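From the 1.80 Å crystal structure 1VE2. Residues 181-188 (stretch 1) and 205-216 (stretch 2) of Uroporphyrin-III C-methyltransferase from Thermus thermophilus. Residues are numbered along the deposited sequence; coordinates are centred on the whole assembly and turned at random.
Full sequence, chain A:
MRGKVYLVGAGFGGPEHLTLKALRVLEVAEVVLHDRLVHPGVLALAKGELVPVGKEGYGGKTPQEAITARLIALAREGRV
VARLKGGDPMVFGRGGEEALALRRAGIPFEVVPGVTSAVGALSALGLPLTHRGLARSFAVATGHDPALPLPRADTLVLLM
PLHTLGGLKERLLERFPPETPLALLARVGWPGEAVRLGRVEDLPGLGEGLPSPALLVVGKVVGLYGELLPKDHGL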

# COMPACT_ATOMS: atom_id res chain seq x y z
N PRO A 181 -7.52 0.78 21.75
CA PRO A 181 -7.14 2.08 21.18
C PRO A 181 -7.68 2.21 19.76
O PRO A 181 -7.62 1.26 18.98
CB PRO A 181 -5.62 2.03 21.23
CG PRO A 181 -5.35 1.22 22.45
CD PRO A 181 -6.35 0.10 22.32
N LEU A 182 -8.19 3.39 19.44
CA LEU A 182 -8.75 3.66 18.12
C LEU A 182 -8.35 5.05 17.63
O LEU A 182 -8.32 6.01 18.41
CB LEU A 182 -10.27 3.54 18.15
CG LEU A 182 -11.02 3.68 16.82
CD1 LEU A 182 -12.31 2.89 16.88
CD2 LEU A 182 -11.29 5.14 16.51
N ALA A 183 -8.04 5.15 16.34
CA ALA A 183 -7.65 6.41 15.75
C ALA A 183 -8.54 6.77 14.57
O ALA A 183 -8.97 5.90 13.81
CB ALA A 183 -6.20 6.35 15.30
N LEU A 184 -8.85 8.05 14.44
CA LEU A 184 -9.67 8.55 13.35
C LEU A 184 -8.81 9.58 12.63
O LEU A 184 -8.43 10.59 13.21
CB LEU A 184 -10.96 9.19 13.88
CG LEU A 184 -11.94 8.25 14.60
CD1 LEU A 184 -13.13 9.06 15.11
CD2 LEU A 184 -12.41 7.16 13.64
N LEU A 185 -8.50 9.33 11.36
CA LEU A 185 -7.65 10.24 10.61
C LEU A 185 -8.34 10.73 9.35
O LEU A 185 -8.63 9.95 8.44
CB LEU A 185 -6.34 9.54 10.24
CG LEU A 185 -5.60 8.83 11.38
CD1 LEU A 185 -6.24 7.47 11.63
CD2 LEU A 185 -4.14 8.66 11.01
N ALA A 186 -8.62 12.03 9.31
CA ALA A 186 -9.29 12.60 8.16
C ALA A 186 -8.39 13.55 7.38
O ALA A 186 -7.54 14.22 7.94
CB ALA A 186 -10.55 13.34 8.61
N ARG A 187 -8.60 13.57 6.07
CA ARG A 187 -7.87 14.43 5.15
C ARG A 187 -6.36 14.44 5.37
O ARG A 187 -5.72 15.49 5.34
CB ARG A 187 -8.42 15.86 5.24
CG ARG A 187 -9.92 15.94 4.98
CD ARG A 187 -10.45 17.36 5.17
NE ARG A 187 -9.96 18.27 4.13
CZ ARG A 187 -10.39 18.27 2.87
NH1 ARG A 187 -11.33 17.42 2.48
NH2 ARG A 187 -9.87 19.12 2.00
N VAL A 188 -5.78 13.26 5.59
CA VAL A 188 -4.34 13.17 5.80
C VAL A 188 -3.62 13.65 4.55
O VAL A 188 -3.94 13.23 3.44
CB VAL A 188 -3.90 11.72 6.10
CG1 VAL A 188 -2.38 11.67 6.30
CG2 VAL A 188 -4.62 11.21 7.34
N GLY A 205 -19.32 9.56 19.62
CA GLY A 205 -18.88 10.91 19.94
C GLY A 205 -17.55 11.30 19.34
O GLY A 205 -17.45 12.32 18.65
N LEU A 206 -16.53 10.49 19.59
CA LEU A 206 -15.18 10.74 19.09
C LEU A 206 -15.16 11.07 17.60
O LEU A 206 -14.25 11.75 17.11
CB LEU A 206 -14.29 9.52 19.35
CG LEU A 206 -12.82 9.61 18.93
CD1 LEU A 206 -12.11 10.69 19.73
CD2 LEU A 206 -12.15 8.26 19.14
N GLY A 207 -16.17 10.59 16.87
CA GLY A 207 -16.23 10.84 15.44
C GLY A 207 -16.96 12.12 15.05
O GLY A 207 -16.32 13.10 14.66
N GLU A 208 -18.29 12.09 15.15
CA GLU A 208 -19.14 13.22 14.81
C GLU A 208 -18.42 14.56 14.86
O GLU A 208 -17.96 14.99 15.92
CB GLU A 208 -20.36 13.26 15.74
CG GLU A 208 -21.38 14.33 15.38
CD GLU A 208 -22.62 14.27 16.27
OE1 GLU A 208 -22.48 14.44 17.50
OE2 GLU A 208 -23.73 14.06 15.73
N GLY A 209 -18.31 15.22 13.71
CA GLY A 209 -17.63 16.50 13.64
C GLY A 209 -16.38 16.41 12.80
O GLY A 209 -15.85 17.42 12.33
N LEU A 210 -15.89 15.19 12.60
CA LEU A 210 -14.69 14.95 11.81
C LEU A 210 -14.91 15.17 10.33
O LEU A 210 -15.94 14.79 9.78
CB LEU A 210 -14.20 13.51 12.02
CG LEU A 210 -12.89 13.30 12.78
CD1 LEU A 210 -12.53 11.82 12.71
CD2 LEU A 210 -11.78 14.14 12.17
N PRO A 211 -13.94 15.79 9.65
CA PRO A 211 -14.03 16.05 8.21
C PRO A 211 -14.15 14.75 7.41
O PRO A 211 -14.22 13.66 7.99
CB PRO A 211 -12.71 16.76 7.92
CG PRO A 211 -12.49 17.55 9.13
CD PRO A 211 -12.81 16.54 10.23
N SER A 212 -14.17 14.88 6.09
CA SER A 212 -14.27 13.73 5.20
C SER A 212 -13.43 13.90 3.93
O SER A 212 -13.22 15.03 3.47
CB SER A 212 -15.73 13.47 4.82
OG SER A 212 -16.49 13.09 5.94
N PRO A 213 -12.94 12.79 3.36
CA PRO A 213 -13.12 11.42 3.84
C PRO A 213 -12.19 11.15 5.01
O PRO A 213 -11.27 11.93 5.27
CB PRO A 213 -12.77 10.58 2.62
CG PRO A 213 -11.67 11.38 2.00
CD PRO A 213 -12.22 12.79 2.07
N ALA A 214 -12.41 10.05 5.72
CA ALA A 214 -11.56 9.73 6.86
C ALA A 214 -11.23 8.24 6.96
O ALA A 214 -11.89 7.40 6.34
CB ALA A 214 -12.22 10.20 8.15
N LEU A 215 -10.20 7.94 7.73
CA LEU A 215 -9.73 6.58 7.95
C LEU A 215 -9.90 6.24 9.42
O LEU A 215 -9.86 7.12 10.28
CB LEU A 215 -8.24 6.44 7.63
CG LEU A 215 -7.67 6.69 6.24
CD1 LEU A 215 -6.15 6.55 6.30
CD2 LEU A 215 -8.26 5.70 5.26
N LEU A 216 -10.06 4.95 9.70
CA LEU A 216 -10.20 4.47 11.06
C LEU A 216 -9.20 3.34 11.24
O LEU A 216 -9.07 2.48 10.36
CB LEU A 216 -11.62 3.95 11.31
CG LEU A 216 -11.95 3.35 12.68
CD1 LEU A 216 -13.47 3.33 12.87
CD2 LEU A 216 -11.38 1.94 12.81

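The contact is anchored by one hydrogen-bonded pair of an antiparallel sheet. Leu185 and Leu215 face each other and exchange both backbone bonds: Leu185 N donates to Leu215 O at 2.8 Å, and Leu215 N returns the bond to Leu185 O at 2.6 Å, both nearly straight. The strands, 181-186 and 214-216, run nearly antiparallel, at 161°, and the register continues on either side of Leu185-Leu215 with the non-hydrogen-bonded pairs Leu184 with Leu216 and Ala186 with Ala214. There CA-H...O contacts help fill the ladder, as from Leu216 CA to Ala183 O (3.3 Å) and from Leu184 CA to Leu215 O (3.4 Å).

Past the end of strand 181-186 the pairing is prolonged by Arg187, whose backbone turns to positive phi. Its N donates to Pro213 O at 3.2 Å, and its side chain extends onward and across to stretch 2, where NH1 donates to Ser212 O, also at 3.2 Å, with that oxygen at the edge of the guanidinium and near its plane. One residue thus binds two successive carbonyls, while NE and NH2 are satisfied elsewhere in the structure. The aliphatic part works too: Arg187 CD rests 3.6 Å from Pro211 CB. An arginine suits this partly exposed margin because its methylene arm packs on a proline while its guanidinium binds a carbonyl.

The packing is concentrated on the sheet face that carries Leu184, Ala186, Ala214 and Leu216. Leu184 is its centre, covered over 105 Å² by the other stretch. Its CB lies 3.3 Å from Leu210 CD1, its CD1 3.9 Å from Leu206 CG, and its CD2 4.0 Å from Leu216 CG, so a single branched side chain meets three leucines. CD1 also approaches Gly207 CA at 3.6 Å; an ideal CB on Gly207 would lie 3.8 Å from Leu184 CD1. Within the loop before strand 214-216, Leu210 N donates to Gly207 O (3.0 Å), and the loop supplies Leu206 and Leu210, both pointing toward stretch 1, as a cover for this face.

Where the backbones come closest, the side chains are small. Ala186 and Ala214 have CA atoms 3.9 Å apart and CB atoms 3.6 Å apart, and Ala186 CB also meets Leu210 CD2 at 3.9 Å and Pro211 CB at 4.1 Å. Farther along, Leu182 CD1 touches Leu216 CD1 at 4.2 Å. Leu185 and Leu215 occupy the other face, buried but more loosely paired, with their CB atoms 4.5 Å apart. In all, 680 Å² is buried.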